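PDB 1QO8: probable fumarate reductase Ifc3 from Shewanella frigidimarina, which catalyses the essentially one-way reduction of fumarate to succinate in vitro, using one FAD and four covalently bound c-type hemes per subunit. Local coordinates for residues Lys99-Asp103 and Leu269-Val273; Gly310-Asn314 and Asn332-Gly338. One frame throughout, in Å; residues are numbered along the deposited sequence.

Contact 1: Lys99-Asp103 and Leu269-Val273. With FAD (flavin-adenine dinucleotide), chain G.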
ATOM      1  N   LYS A  99      15.949  18.538  22.020  1.00 60.65           N
ATOM      2  CA  LYS A  99      15.219  17.822  20.983  1.00 61.12           C
ATOM      3  C   LYS A  99      13.856  17.489  21.556  1.00 58.55           C
ATOM      4  O   LYS A  99      13.752  17.339  22.774  1.00 55.05           O
ATOM      5  CB  LYS A  99      16.004  16.535  20.634  1.00 64.81           C
ATOM      6  CG  LYS A  99      17.280  16.937  19.865  1.00 69.18           C
ATOM      7  CD  LYS A  99      18.239  15.769  19.700  1.00 73.34           C
ATOM      8  CE  LYS A  99      19.486  15.844  20.571  1.00 74.63           C
ATOM      9  NZ  LYS A  99      20.591  16.673  19.987  1.00 75.60           N
ATOM     10  N   SER A 100      12.851  17.461  20.701  1.00 54.36           N
ATOM     11  CA  SER A 100      11.562  16.934  21.086  1.00 54.48           C
ATOM     12  C   SER A 100      11.727  15.704  21.977  1.00 52.22           C
ATOM     13  O   SER A 100      12.485  14.781  21.711  1.00 49.86           O
ATOM     14  CB  SER A 100      10.719  16.504  19.876  1.00 53.33           C
ATOM     15  OG  SER A 100       9.482  15.961  20.394  1.00 54.74           O
ATOM     16  N   TRP A 101      10.818  15.583  22.949  1.00 52.14           N
ATOM     17  CA  TRP A 101      10.850  14.385  23.805  1.00 50.00           C
ATOM     18  C   TRP A 101      10.504  13.169  22.953  1.00 51.41           C
ATOM     19  O   TRP A 101      10.794  12.034  23.317  1.00 50.58           O
ATOM     20  CB  TRP A 101       9.762  14.558  24.847  1.00 47.59           C
ATOM     21  CG  TRP A 101       8.320  14.530  24.420  1.00 42.52           C
ATOM     22  CD1 TRP A 101       7.564  15.637  24.127  1.00 39.93           C
ATOM     23  CD2 TRP A 101       7.448  13.387  24.330  1.00 40.93           C
ATOM     24  NE1 TRP A 101       6.306  15.206  23.797  1.00 41.09           N
ATOM     25  CE2 TRP A 101       6.164  13.869  23.956  1.00 40.05           C
ATOM     26  CE3 TRP A 101       7.633  11.997  24.487  1.00 38.17           C
ATOM     27  CZ2 TRP A 101       5.073  13.040  23.730  1.00 39.55           C
ATOM     28  CZ3 TRP A 101       6.531  11.157  24.309  1.00 38.43           C
ATOM     29  CH2 TRP A 101       5.269  11.691  23.886  1.00 40.85           C
ATOM     30  N   ASP A 102       9.659  13.390  21.949  1.00 50.21           N
ATOM     31  CA  ASP A 102       9.118  12.290  21.173  1.00 53.60           C
ATOM     32  C   ASP A 102      10.069  11.942  20.025  1.00 55.77           C
ATOM     33  O   ASP A 102      10.023  12.445  18.911  1.00 55.11           O
ATOM     34  CB  ASP A 102       7.704  12.623  20.728  1.00 54.13           C
ATOM     35  CG  ASP A 102       7.109  11.488  19.914  1.00 55.25           C
ATOM     36  OD1 ASP A 102       7.793  10.460  19.719  1.00 51.92           O
ATOM     37  OD2 ASP A 102       5.955  11.683  19.467  1.00 56.99           O
ATOM     38  N   ASP A 103      11.026  11.094  20.299  1.00 58.41           N
ATOM     39  CA  ASP A 103      12.176  10.797  19.464  1.00 64.55           C
ATOM     40  C   ASP A 103      12.011   9.490  18.714  1.00 66.67           C
ATOM     41  O   ASP A 103      13.007   8.867  18.360  1.00 69.77           O
ATOM     42  CB  ASP A 103      13.446  10.716  20.327  1.00 66.77           C
ATOM     43  CG  ASP A 103      13.340   9.953  21.641  1.00 68.50           C
ATOM     44  OD1 ASP A 103      12.324   9.281  21.965  1.00 68.78           O
ATOM     45  OD2 ASP A 103      14.351  10.008  22.394  1.00 69.85           O
ATOM     46  N   LEU A 269      -2.123  13.651  28.035  1.00 43.82           N
ATOM     47  CA  LEU A 269      -1.388  14.363  27.030  1.00 42.14           C
ATOM     48  C   LEU A 269       0.041  13.881  27.040  1.00 41.90           C
ATOM     49  O   LEU A 269       0.523  13.177  27.938  1.00 39.65           O
ATOM     50  CB  LEU A 269      -1.560  15.860  27.350  1.00 42.70           C
ATOM     51  CG  LEU A 269      -3.019  16.408  27.177  1.00 41.89           C
ATOM     52  CD1 LEU A 269      -3.164  17.797  27.764  1.00 41.81           C
ATOM     53  CD2 LEU A 269      -3.403  16.324  25.726  1.00 41.84           C
ATOM     54  N   ASN A 270       0.771  14.277  26.006  1.00 42.58           N
ATOM     55  CA  ASN A 270       2.185  13.941  25.755  1.00 42.59           C
ATOM     56  C   ASN A 270       2.410  12.443  26.073  1.00 44.79           C
ATOM     57  O   ASN A 270       3.458  12.064  26.594  1.00 42.79           O
ATOM     58  CB  ASN A 270       3.083  14.847  26.542  1.00 41.81           C
ATOM     59  CG  ASN A 270       2.656  16.297  26.527  1.00 45.42           C
ATOM     60  OD1 ASN A 270       2.714  16.992  25.475  1.00 42.90           O
ATOM     61  ND2 ASN A 270       2.272  16.858  27.709  1.00 45.90           N
ATOM     62  N   SER A 271       1.506  11.594  25.603  1.00 40.88           N
ATOM     63  CA  SER A 271       1.509  10.147  25.752  1.00 43.74           C
ATOM     64  C   SER A 271       1.289   9.495  24.373  1.00 43.21           C
ATOM     65  O   SER A 271       0.158   9.387  23.886  1.00 42.54           O
ATOM     66  CB  SER A 271       0.289   9.791  26.648  1.00 43.01           C
ATOM     67  OG  SER A 271       0.572  10.489  27.867  1.00 42.87           O
ATOM     68  N   ARG A 272       2.387   9.104  23.758  1.00 42.30           N
ATOM     69  CA  ARG A 272       2.369   8.428  22.483  1.00 43.51           C
ATOM     70  C   ARG A 272       2.326   6.894  22.593  1.00 45.79           C
ATOM     71  O   ARG A 272       3.228   6.215  23.169  1.00 45.32           O
ATOM     72  CB  ARG A 272       3.618   8.838  21.682  1.00 43.02           C
ATOM     73  CG  ARG A 272       3.592   8.166  20.310  1.00 44.41           C
ATOM     74  CD  ARG A 272       4.798   8.739  19.561  1.00 46.47           C
ATOM     75  NE  ARG A 272       4.608   8.482  18.154  1.00 45.65           N
ATOM     76  CZ  ARG A 272       5.598   8.569  17.260  1.00 47.62           C
ATOM     77  NH1 ARG A 272       6.814   8.939  17.620  1.00 48.97           N
ATOM     78  NH2 ARG A 272       5.311   8.285  15.988  1.00 45.67           N
ATOM     79  N   VAL A 273       1.263   6.381  21.976  1.00 42.25           N
ATOM     80  CA  VAL A 273       1.121   4.939  21.894  1.00 43.75           C
ATOM     81  C   VAL A 273       2.084   4.468  20.774  1.00 44.37           C
ATOM     82  O   VAL A 273       2.099   5.104  19.705  1.00 38.31           O
ATOM     83  CB  VAL A 273      -0.308   4.501  21.575  1.00 42.19           C
ATOM     84  CG1 VAL A 273      -0.280   2.991  21.234  1.00 40.01           C
ATOM     85  CG2 VAL A 273      -1.264   4.766  22.736  1.00 41.27           C
TER
HETATM   86  PA  FAD G 605      -7.508  13.817  14.198  1.00 37.10           P
HETATM   87  O1A FAD G 605      -8.452  14.942  14.491  1.00 36.29           O
HETATM   88  O2A FAD G 605      -6.341  14.039  13.545  1.00 34.89           O
HETATM   89  O5B FAD G 605      -6.929  13.522  15.629  1.00 38.68           O
HETATM   90  C5B FAD G 605      -6.071  12.346  15.929  1.00 37.74           C
HETATM   91  C4B FAD G 605      -5.496  12.526  17.423  1.00 37.13           C
HETATM   92  O4B FAD G 605      -4.652  11.288  17.615  1.00 36.70           O
HETATM   93  C3B FAD G 605      -4.444  13.682  17.490  1.00 36.57           C
HETATM   94  O3B FAD G 605      -4.657  14.728  18.327  1.00 34.67           O
HETATM   95  C2B FAD G 605      -3.046  12.964  17.442  1.00 37.21           C
HETATM   96  O2B FAD G 605      -1.983  13.643  18.154  1.00 40.43           O
HETATM   97  C1B FAD G 605      -3.380  11.748  18.223  1.00 36.52           C
HETATM   98  N9A FAD G 605      -2.481  10.620  17.949  1.00 40.56           N
HETATM   99  C8A FAD G 605      -1.906  10.251  16.759  1.00 37.92           C
HETATM  100  N7A FAD G 605      -1.063   9.266  16.900  1.00 38.16           N
HETATM  101  C5A FAD G 605      -1.072   8.949  18.255  1.00 37.60           C
HETATM  102  C6A FAD G 605      -0.298   8.014  19.066  1.00 38.01           C
HETATM  103  N6A FAD G 605       0.593   7.192  18.584  1.00 38.15           N
HETATM  104  N1A FAD G 605      -0.634   8.003  20.380  1.00 37.75           N
HETATM  105  C2A FAD G 605      -1.502   8.904  20.952  1.00 39.56           C
HETATM  106  N3A FAD G 605      -2.242   9.813  20.278  1.00 38.68           N
HETATM  107  C4A FAD G 605      -1.950   9.791  18.950  1.00 38.96           C
HETATM  108  N1  FAD G 605     -13.323  17.284   6.834  1.00 45.98           N
HETATM  109  C2  FAD G 605     -14.605  17.529   6.822  1.00 47.89           C
HETATM  110  O2  FAD G 605     -15.496  16.753   6.707  1.00 45.75           O
HETATM  111  N3  FAD G 605     -15.132  18.850   6.958  1.00 52.54           N
HETATM  112  C4  FAD G 605     -14.185  19.856   7.118  1.00 53.17           C
HETATM  113  O4  FAD G 605     -14.550  20.995   7.189  1.00 56.32           O
HETATM  114  C4X FAD G 605     -12.756  19.557   7.063  1.00 48.56           C
HETATM  115  N5  FAD G 605     -11.855  20.548   7.153  1.00 46.53           N
HETATM  116  C5X FAD G 605     -10.529  20.280   7.186  1.00 44.72           C
HETATM  117  C6  FAD G 605      -9.643  21.361   7.298  1.00 43.24           C
HETATM  118  C7  FAD G 605      -8.291  21.123   7.341  1.00 45.29           C
HETATM  119  C7M FAD G 605      -7.282  22.219   7.463  1.00 43.57           C
HETATM  120  C8  FAD G 605      -7.833  19.756   7.312  1.00 44.00           C
HETATM  121  C8M FAD G 605      -6.365  19.480   7.432  1.00 44.80           C
HETATM  122  C9  FAD G 605      -8.698  18.696   7.234  1.00 40.94           C
HETATM  123  C9A FAD G 605     -10.055  18.911   7.171  1.00 42.13           C
HETATM  124  N10 FAD G 605     -11.037  17.908   7.054  1.00 41.14           N
HETATM  125  C10 FAD G 605     -12.349  18.185   6.998  1.00 44.56           C
HETATM  126  C1' FAD G 605     -10.692  16.492   7.397  1.00 43.11           C
HETATM  127  C2' FAD G 605     -11.200  16.158   8.839  1.00 41.42           C
HETATM  128  O2' FAD G 605     -10.873  17.400   9.550  1.00 42.40           O
HETATM  129  C3' FAD G 605     -10.192  15.124   9.399  1.00 39.59           C
HETATM  130  O3' FAD G 605     -10.175  13.943   8.588  1.00 42.08           O
HETATM  131  C4' FAD G 605     -10.855  14.507  10.676  1.00 41.19           C
HETATM  132  O4' FAD G 605     -10.887  15.623  11.617  1.00 37.41           O
HETATM  133  C5' FAD G 605      -9.823  13.459  11.228  1.00 36.37           C
HETATM  134  O5' FAD G 605     -10.337  13.199  12.681  1.00 41.82           O
HETATM  135  P   FAD G 605      -9.720  12.116  13.586  1.00 38.53           P
HETATM  136  O1P FAD G 605     -10.539  12.178  14.855  1.00 38.39           O
HETATM  137  O2P FAD G 605      -9.715  10.976  12.783  1.00 38.75           O
HETATM  138  O3P FAD G 605      -8.332  12.520  13.692  1.00 35.93           O
HETATM  139  O   HOH W   1       3.672  16.277  23.010  1.00 45.06           O
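The strongest tie here is a salt bridge: Arg-272 NH1 donates to Asp-102 OD1 at 2.8 Å, with the carboxylate oxygen lying at the edge of the guanidinium, near its plane. Arg-272 reaches it on an almost fully extended side chain, chi1 to chi3 all t, and its NH2 makes a second salt bridge, to Asp-339, itself an FAD-binding residue, so the guanidinium serves two acids. Asp-102 is the centre of an inverse gamma turn, and its own N is held by Ser-100 OG at 3.0 Å in an ST turn. A second polar link runs through water: water 1 accepts from Trp-101 NE1 (3.0 Å) and donates to Asn-270 OD1 (2.7 Å), while the amide nitrogen of Asn-270 is taken by the backbone O of Asp-27.

Packing follows from Trp-101. The far end of its indole lies against the backbone, with Trp-101 CH2 3.3 Å from Asn-270 O and 4.0 Å from Arg-272 CB; His-290 meets the indole edge-to-face. Further along the strand, Val-273 N donates to FAD N1A (3.0 Å) and FAD N6A donates to Val-273 O (2.8 Å). Strand 271-278 and the residue before it meet the linker between heme and flavin parts, while this edge strand of the mixed sheet, beside the parallel sheet of the Rossmann-type FAD domain, pairs with adenine through its backbone.

Contact 2: Gly310-Asn314 and Asn332-Gly338. With FAD (flavin-adenine dinucleotide), chain G.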
ATOM      1  N   GLY A 310      -4.875  10.817  10.294  1.00 38.24           N
ATOM      2  CA  GLY A 310      -4.497  10.278   8.957  1.00 37.76           C
ATOM      3  C   GLY A 310      -2.942  10.214   8.914  1.00 39.49           C
ATOM      4  O   GLY A 310      -2.297  10.407   9.962  1.00 39.48           O
ATOM      5  N   TYR A 311      -2.345  10.081   7.743  1.00 36.21           N
ATOM      6  CA  TYR A 311      -0.911   9.852   7.639  1.00 32.96           C
ATOM      7  C   TYR A 311      -0.314  10.917   6.710  1.00 33.50           C
ATOM      8  O   TYR A 311       0.894  10.889   6.373  1.00 34.41           O
ATOM      9  CB  TYR A 311      -0.506   8.462   7.181  1.00 32.11           C
ATOM     10  CG  TYR A 311      -0.910   7.896   5.834  1.00 33.38           C
ATOM     11  CD1 TYR A 311      -0.102   8.204   4.715  1.00 34.83           C
ATOM     12  CD2 TYR A 311      -2.029   7.131   5.608  1.00 33.16           C
ATOM     13  CE1 TYR A 311      -0.437   7.773   3.442  1.00 34.48           C
ATOM     14  CE2 TYR A 311      -2.338   6.629   4.338  1.00 34.25           C
ATOM     15  CZ  TYR A 311      -1.522   6.957   3.263  1.00 34.14           C
ATOM     16  OH  TYR A 311      -1.760   6.488   1.995  1.00 34.61           O
ATOM     17  N   GLY A 312      -0.992  12.082   6.596  1.00 36.09           N
ATOM     18  CA  GLY A 312      -0.491  13.023   5.541  1.00 36.46           C
ATOM     19  C   GLY A 312       0.776  13.690   5.903  1.00 39.69           C
ATOM     20  O   GLY A 312       1.451  14.222   4.986  1.00 42.36           O
ATOM     21  N   MET A 313       1.228  13.726   7.181  1.00 36.47           N
ATOM     22  CA  MET A 313       2.534  14.339   7.472  1.00 34.96           C
ATOM     23  C   MET A 313       3.621  13.279   7.659  1.00 37.71           C
ATOM     24  O   MET A 313       4.791  13.559   7.964  1.00 37.34           O
ATOM     25  CB  MET A 313       2.436  15.133   8.792  1.00 38.20           C
ATOM     26  CG  MET A 313       1.306  16.200   8.712  1.00 38.47           C
ATOM     27  SD  MET A 313       2.003  17.562   7.767  1.00 38.62           S
ATOM     28  CE  MET A 313       3.103  18.488   8.817  1.00 38.37           C
ATOM     29  N   ASN A 314       3.294  12.020   7.351  1.00 38.31           N
ATOM     30  CA  ASN A 314       4.388  11.006   7.441  1.00 39.38           C
ATOM     31  C   ASN A 314       4.981  10.968   6.051  1.00 39.25           C
ATOM     32  O   ASN A 314       4.414  10.397   5.105  1.00 37.78           O
ATOM     33  CB  ASN A 314       3.753   9.630   7.849  1.00 37.00           C
ATOM     34  CG  ASN A 314       4.846   8.590   8.145  1.00 40.23           C
ATOM     35  OD1 ASN A 314       4.890   7.920   9.208  1.00 40.60           O
ATOM     36  ND2 ASN A 314       5.804   8.539   7.254  1.00 33.04           N
ATOM     37  N   ASN A 332      -2.109  19.766   7.173  1.00 38.87           N
ATOM     38  CA  ASN A 332      -2.431  19.068   8.398  1.00 38.50           C
ATOM     39  C   ASN A 332      -1.781  19.631   9.649  1.00 35.53           C
ATOM     40  O   ASN A 332      -0.674  20.132   9.591  1.00 33.08           O
ATOM     41  CB  ASN A 332      -1.937  17.591   8.340  1.00 36.39           C
ATOM     42  CG  ASN A 332      -2.839  16.808   7.372  1.00 39.37           C
ATOM     43  OD1 ASN A 332      -3.021  15.627   7.608  1.00 36.31           O
ATOM     44  ND2 ASN A 332      -3.507  17.509   6.439  1.00 36.14           N
ATOM     45  N   ASN A 333      -2.362  19.285  10.805  1.00 38.94           N
ATOM     46  CA  ASN A 333      -1.517  19.412  12.028  1.00 37.93           C
ATOM     47  C   ASN A 333      -0.380  18.396  11.982  1.00 40.90           C
ATOM     48  O   ASN A 333      -0.464  17.310  11.335  1.00 36.80           O
ATOM     49  CB  ASN A 333      -2.476  19.113  13.177  1.00 37.70           C
ATOM     50  CG  ASN A 333      -1.926  19.475  14.545  1.00 37.01           C
ATOM     51  OD1 ASN A 333      -0.695  19.735  14.642  1.00 36.64           O
ATOM     52  ND2 ASN A 333      -2.888  19.612  15.436  1.00 33.42           N
ATOM     53  N   ILE A 334       0.747  18.647  12.648  1.00 39.86           N
ATOM     54  CA  ILE A 334       1.916  17.828  12.720  1.00 41.69           C
ATOM     55  C   ILE A 334       1.695  16.512  13.515  1.00 40.32           C
ATOM     56  O   ILE A 334       2.470  15.584  13.326  1.00 38.57           O
ATOM     57  CB  ILE A 334       3.116  18.570  13.366  1.00 44.22           C
ATOM     58  CG1 ILE A 334       2.715  18.981  14.794  1.00 44.28           C
ATOM     59  CG2 ILE A 334       3.458  19.792  12.471  1.00 44.98           C
ATOM     60  CD1 ILE A 334       3.879  19.525  15.599  1.00 46.37           C
ATOM     61  N   THR A 335       0.543  16.240  14.058  1.00 39.12           N
ATOM     62  CA  THR A 335       0.157  15.002  14.687  1.00 39.48           C
ATOM     63  C   THR A 335      -0.171  13.876  13.717  1.00 40.02           C
ATOM     64  O   THR A 335      -0.179  12.695  14.130  1.00 37.05           O
ATOM     65  CB  THR A 335      -1.117  15.237  15.550  1.00 38.77           C
ATOM     66  OG1 THR A 335      -2.101  15.734  14.654  1.00 36.22           O
ATOM     67  CG2 THR A 335      -0.837  16.207  16.683  1.00 39.36           C
ATOM     68  N   ALA A 336      -0.251  14.165  12.369  1.00 37.07           N
ATOM     69  CA  ALA A 336      -0.929  13.209  11.496  1.00 37.89           C
ATOM     70  C   ALA A 336       0.141  12.360  10.790  1.00 38.75           C
ATOM     71  O   ALA A 336       0.305  12.421   9.569  1.00 35.47           O
ATOM     72  CB  ALA A 336      -1.867  13.838  10.427  1.00 37.43           C
ATOM     73  N   THR A 337       0.749  11.444  11.584  1.00 37.30           N
ATOM     74  CA  THR A 337       1.900  10.711  11.158  1.00 34.89           C
ATOM     75  C   THR A 337       1.637   9.220  10.929  1.00 37.35           C
ATOM     76  O   THR A 337       2.652   8.517  10.757  1.00 39.28           O
ATOM     77  CB  THR A 337       3.172  10.964  11.948  1.00 38.69           C
ATOM     78  OG1 THR A 337       3.012  10.523  13.299  1.00 37.21           O
ATOM     79  CG2 THR A 337       3.551  12.490  11.815  1.00 38.19           C
ATOM     80  N   GLY A 338       0.368   8.841  10.878  1.00 35.49           N
ATOM     81  CA  GLY A 338       0.026   7.488  10.393  1.00 35.22           C
ATOM     82  C   GLY A 338       0.301   6.401  11.479  1.00 41.39           C
ATOM     83  O   GLY A 338       0.264   5.207  11.126  1.00 35.50           O
TER
HETATM   84  PA  FAD G 605      -7.508  13.817  14.198  1.00 37.10           P
HETATM   85  O1A FAD G 605      -8.452  14.942  14.491  1.00 36.29           O
HETATM   86  O2A FAD G 605      -6.341  14.039  13.545  1.00 34.89           O
HETATM   87  O5B FAD G 605      -6.929  13.522  15.629  1.00 38.68           O
HETATM   88  C5B FAD G 605      -6.071  12.346  15.929  1.00 37.74           C
HETATM   89  C4B FAD G 605      -5.496  12.526  17.423  1.00 37.13           C
HETATM   90  O4B FAD G 605      -4.652  11.288  17.615  1.00 36.70           O
HETATM   91  C3B FAD G 605      -4.444  13.682  17.490  1.00 36.57           C
HETATM   92  O3B FAD G 605      -4.657  14.728  18.327  1.00 34.67           O
HETATM   93  C2B FAD G 605      -3.046  12.964  17.442  1.00 37.21           C
HETATM   94  O2B FAD G 605      -1.983  13.643  18.154  1.00 40.43           O
HETATM   95  C1B FAD G 605      -3.380  11.748  18.223  1.00 36.52           C
HETATM   96  N9A FAD G 605      -2.481  10.620  17.949  1.00 40.56           N
HETATM   97  C8A FAD G 605      -1.906  10.251  16.759  1.00 37.92           C
HETATM   98  N7A FAD G 605      -1.063   9.266  16.900  1.00 38.16           N
HETATM   99  C5A FAD G 605      -1.072   8.949  18.255  1.00 37.60           C
HETATM  100  C6A FAD G 605      -0.298   8.014  19.066  1.00 38.01           C
HETATM  101  N6A FAD G 605       0.593   7.192  18.584  1.00 38.15           N
HETATM  102  N1A FAD G 605      -0.634   8.003  20.380  1.00 37.75           N
HETATM  103  C2A FAD G 605      -1.502   8.904  20.952  1.00 39.56           C
HETATM  104  N3A FAD G 605      -2.242   9.813  20.278  1.00 38.68           N
HETATM  105  C4A FAD G 605      -1.950   9.791  18.950  1.00 38.96           C
HETATM  106  N1  FAD G 605     -13.323  17.284   6.834  1.00 45.98           N
HETATM  107  C2  FAD G 605     -14.605  17.529   6.822  1.00 47.89           C
HETATM  108  O2  FAD G 605     -15.496  16.753   6.707  1.00 45.75           O
HETATM  109  N3  FAD G 605     -15.132  18.850   6.958  1.00 52.54           N
HETATM  110  C4  FAD G 605     -14.185  19.856   7.118  1.00 53.17           C
HETATM  111  O4  FAD G 605     -14.550  20.995   7.189  1.00 56.32           O
HETATM  112  C4X FAD G 605     -12.756  19.557   7.063  1.00 48.56           C
HETATM  113  N5  FAD G 605     -11.855  20.548   7.153  1.00 46.53           N
HETATM  114  C5X FAD G 605     -10.529  20.280   7.186  1.00 44.72           C
HETATM  115  C6  FAD G 605      -9.643  21.361   7.298  1.00 43.24           C
HETATM  116  C7  FAD G 605      -8.291  21.123   7.341  1.00 45.29           C
HETATM  117  C7M FAD G 605      -7.282  22.219   7.463  1.00 43.57           C
HETATM  118  C8  FAD G 605      -7.833  19.756   7.312  1.00 44.00           C
HETATM  119  C8M FAD G 605      -6.365  19.480   7.432  1.00 44.80           C
HETATM  120  C9  FAD G 605      -8.698  18.696   7.234  1.00 40.94           C
HETATM  121  C9A FAD G 605     -10.055  18.911   7.171  1.00 42.13           C
HETATM  122  N10 FAD G 605     -11.037  17.908   7.054  1.00 41.14           N
HETATM  123  C10 FAD G 605     -12.349  18.185   6.998  1.00 44.56           C
HETATM  124  C1' FAD G 605     -10.692  16.492   7.397  1.00 43.11           C
HETATM  125  C2' FAD G 605     -11.200  16.158   8.839  1.00 41.42           C
HETATM  126  O2' FAD G 605     -10.873  17.400   9.550  1.00 42.40           O
HETATM  127  C3' FAD G 605     -10.192  15.124   9.399  1.00 39.59           C
HETATM  128  O3' FAD G 605     -10.175  13.943   8.588  1.00 42.08           O
HETATM  129  C4' FAD G 605     -10.855  14.507  10.676  1.00 41.19           C
HETATM  130  O4' FAD G 605     -10.887  15.623  11.617  1.00 37.41           O
HETATM  131  C5' FAD G 605      -9.823  13.459  11.228  1.00 36.37           C
HETATM  132  O5' FAD G 605     -10.337  13.199  12.681  1.00 41.82           O
HETATM  133  P   FAD G 605      -9.720  12.116  13.586  1.00 38.53           P
HETATM  134  O1P FAD G 605     -10.539  12.178  14.855  1.00 38.39           O
HETATM  135  O2P FAD G 605      -9.715  10.976  12.783  1.00 38.75           O
HETATM  136  O3P FAD G 605      -8.332  12.520  13.692  1.00 35.93           O
HETATM  137  O   HOH W   2      -2.163   9.679  12.545  1.00 42.18           O
HETATM  138  O   HOH W   3      -3.492  13.069   7.002  1.00 41.71           O
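Met-313 is the residue most covered by the opposing loop. With all three chi angles in m, its side chain folds over 332-338: Met-313 CG lies 3.5 Å from Asn-332 CB and 3.4 Å from Asn-333 O, and Met-313 CE reaches Ile-334 CG2 at 3.9 Å. Its backbone is held too, Met-313 N donating to Ala-336 O at 2.9 Å. Ala-336, centre of an inverse gamma turn, points its CB toward 310-314, 4.3 Å from Met-313 CG.

Tyr-311, with chi1 at 61° (p), sends its ring away to pack on Met-317 and Ile-318 of helix 315-321, while its OH hydrogen-bonds to the backbone O of Ile-354; yet Tyr-311 CB still sits 3.4 Å from Gly-338 CA. A CB on Gly-338 would clash there, and its positive phi also favours glycine. Gly-338 N gives a weak hydrogen bond to Gly-310 O (3.2 Å), and water 2 links the same two atoms. Water 3 joins Gly-312 N to Asn-332 OD1, 2.7 Å from each.

Asn-332 points its CB toward the other loop; Asn-332 ND2, hydrogen-bonded to the backbone O of His-499, packs 3.6 Å from FAD C8M. Thr-335, turned away, puts CG2 3.2 Å from FAD O2B. Each loop bends through its own type I turn, 311-314 and 333-336, and enters a helix at its N-cap, Asn-314 or Gly-338; 332-338 lines the FAD pocket, touching a heme at Asn-333, and 310-314 packs against it.

Coming from the N terminus, the chain leaves the heme-bearing part, passes 99-103 on its way to helix 107-115, and runs through the first part of the FAD-binding domain, including strands 124-127 and 147-150, before 269-273 closes contact 1 after 165 intervening residues. Only then does contact 2 open, beyond strand 303-306; it closes a short loop of 17 residues that holds helix 315-321. The two are in series, neither nested nor crossed. Their centres are 15 Å apart, and Arg-272 NH2 packs 4.2 Å from Thr-337 OG1. Contact 1 joins the heme-side linker to an outer strand at the adenine; contact 2 ties the entries of helices 315-321 and 339-346, the second following a loop that touches the same FAD.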